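Putative branched-chain amino acid transport system substrate-binding protein (Rhodopseudomonas palustris, PDB 3TX6) probably binds aromatic acids such as p-coumaric acid and related lignin-derived compounds in the periplasm and delivers them to an ABC transporter. Local coordinates at residues E7-I12 and K44-D49. Numbering follows the deposited sequence. Where two conformers were deposited one is given.
Sequences EITIGI and KVIVLD
Ile10 and Val45 pair across parts of parallel strands 8-14 and 41-49, neighbours in the Rossmann-like sheet of one lobe of a periplasmic binding protein. A beta-alpha-beta crossover through helix 21-29 joins them, with short strand 37-38 lying antiparallel to 41-49 at the sheet's edge. Five backbone hydrogen bonds link the pair, from Lys44 N to Ile8 O at one end to Leu48 N to Ile12 O at the other, and the bond from Ile12 N to Ile46 O measures 2.8 Å. Ile10, Ile12, Val45 and Val47 share the better packed face, where beta-branched residues suit the extended backbone. In one of two conformers of Ile12, an extended chi2 (-174°) sends CD1 to 3.7 Å from Val45 CG1. Helix 282-304 packs over Ile10 and Ile12 through Phe291, and Leu31 touches Ile12 and Val47. The start of the pair is looser: the aliphatic parts of Glu7, in one of its two conformers, and Lys44 run side by side, while the lysine chain bends at chi2 (70°) and carries its amine away into solvent. The other face carries Thr9, Gly11, Lys44 and Ile46, with Phe64 of helix 54-67 against Ile46; here Thr9 CG2 lies 4.0 Å from Ile46 CD1.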
loop_
_atom_site.group_PDB
_atom_site.type_symbol
_atom_site.label_atom_id
_atom_site.label_comp_id
_atom_site.label_asym_id
_atom_site.label_seq_id
_atom_site.Cartn_x
_atom_site.Cartn_y
_atom_site.Cartn_z
ATOM N N GLU A 7 -18.348 16.731 15.218
ATOM C CA GLU A 7 -17.722 16.022 14.110
ATOM C C GLU A 7 -16.470 15.292 14.539
ATOM O O GLU A 7 -15.837 15.636 15.539
ATOM C CB GLU A 7 -17.391 16.980 12.975
ATOM C CG GLU A 7 -16.255 17.947 13.224
ATOM C CD GLU A 7 -16.714 19.272 13.847
ATOM O OE1 GLU A 7 -17.840 19.378 14.419
ATOM O OE2 GLU A 7 -15.913 20.218 13.810
ATOM N N ILE A 8 -16.127 14.279 13.755
ATOM C CA ILE A 8 -14.850 13.613 13.850
ATOM C C ILE A 8 -14.053 14.126 12.656
ATOM O O ILE A 8 -14.537 14.120 11.529
ATOM C CB ILE A 8 -15.058 12.120 13.830
ATOM C CG1 ILE A 8 -15.931 11.719 15.081
ATOM C CG2 ILE A 8 -13.735 11.376 13.778
ATOM C CD1 ILE A 8 -16.542 10.407 14.884
ATOM N N THR A 9 -12.860 14.632 12.923
ATOM C CA THR A 9 -12.073 15.369 11.932
ATOM C C THR A 9 -10.931 14.471 11.471
ATOM O O THR A 9 -10.115 14.032 12.272
ATOM C CB THR A 9 -11.550 16.696 12.523
ATOM O OG1 THR A 9 -12.681 17.447 13.011
ATOM C CG2 THR A 9 -10.750 17.521 11.477
ATOM N N ILE A 10 -10.826 14.293 10.165
ATOM C CA ILE A 10 -9.861 13.381 9.562
ATOM C C ILE A 10 -9.140 14.164 8.485
ATOM O O ILE A 10 -9.753 14.665 7.556
ATOM C CB ILE A 10 -10.558 12.201 8.915
ATOM C CG1 ILE A 10 -11.355 11.445 9.988
ATOM C CG2 ILE A 10 -9.559 11.238 8.208
ATOM C CD1 ILE A 10 -12.507 10.670 9.457
ATOM N N GLY A 11 -7.817 14.253 8.617
ATOM C CA GLY A 11 -6.996 14.831 7.561
ATOM C C GLY A 11 -6.259 13.789 6.773
ATOM O O GLY A 11 -5.671 12.858 7.336
ATOM N N ILE A 12 -6.261 13.975 5.461
ATOM C CA ILE A 12 -5.677 13.032 4.531
ATOM C C ILE A 12 -4.732 13.770 3.598
ATOM O O ILE A 12 -5.144 14.721 2.924
ATOM C CB ILE A 12 -6.762 12.335 3.715
ATOM C CG1 ILE A 12 -7.826 11.756 4.685
ATOM C CG2 ILE A 12 -6.142 11.251 2.813
ATOM C CD1 ILE A 12 -8.903 10.915 4.050
ATOM N N LYS A 44 -15.691 14.970 9.123
ATOM C CA LYS A 44 -15.200 16.125 8.420
ATOM C C LYS A 44 -13.855 15.679 7.871
ATOM O O LYS A 44 -12.911 15.483 8.623
ATOM C CB LYS A 44 -15.037 17.313 9.374
ATOM C CG LYS A 44 -14.382 18.518 8.742
ATOM C CD LYS A 44 -15.281 19.180 7.719
ATOM C CE LYS A 44 -14.696 20.494 7.187
ATOM N NZ LYS A 44 -15.423 21.022 5.992
ATOM N N VAL A 45 -13.768 15.520 6.560
ATOM C CA VAL A 45 -12.604 14.948 5.912
ATOM C C VAL A 45 -11.963 16.067 5.065
ATOM O O VAL A 45 -12.604 16.695 4.203
ATOM C CB VAL A 45 -12.990 13.750 5.014
ATOM C CG1 VAL A 45 -11.757 13.185 4.317
ATOM C CG2 VAL A 45 -13.704 12.672 5.814
ATOM N N ILE A 46 -10.689 16.304 5.347
ATOM C CA ILE A 46 -9.880 17.353 4.707
ATOM C C ILE A 46 -8.762 16.689 3.921
ATOM O O ILE A 46 -7.983 15.929 4.475
ATOM C CB ILE A 46 -9.270 18.316 5.740
ATOM C CG1 ILE A 46 -10.360 18.917 6.628
ATOM C CG2 ILE A 46 -8.509 19.416 5.016
ATOM C CD1 ILE A 46 -9.911 19.252 8.017
ATOM N N VAL A 47 -8.786 16.872 2.610
ATOM C CA VAL A 47 -7.869 16.203 1.679
ATOM C C VAL A 47 -6.926 17.171 1.050
ATOM O O VAL A 47 -7.351 18.214 0.581
ATOM C CB VAL A 47 -8.621 15.427 0.574
ATOM C CG1 VAL A 47 -7.632 14.552 -0.201
ATOM C CG2 VAL A 47 -9.721 14.597 1.218
ATOM N N LEU A 48 -5.644 16.853 1.067
ATOM C CA LEU A 48 -4.625 17.674 0.427
ATOM C C LEU A 48 -3.689 16.810 -0.405
ATOM O O LEU A 48 -3.445 15.670 -0.055
ATOM C CB LEU A 48 -3.788 18.397 1.521
ATOM C CG LEU A 48 -4.546 19.470 2.333
ATOM C CD1 LEU A 48 -3.666 20.017 3.488
ATOM C CD2 LEU A 48 -5.076 20.650 1.460
ATOM N N ASP A 49 -3.139 17.397 -1.453
ATOM C CA ASP A 49 -2.079 16.816 -2.244
ATOM C C ASP A 49 -0.737 17.167 -1.621
ATOM O O ASP A 49 -0.509 18.321 -1.256
ATOM C CB ASP A 49 -2.165 17.429 -3.634
ATOM C CG ASP A 49 -1.130 16.924 -4.619
ATOM O OD1 ASP A 49 -0.611 15.796 -4.504
ATOM O OD2 ASP A 49 -0.850 17.726 -5.553
#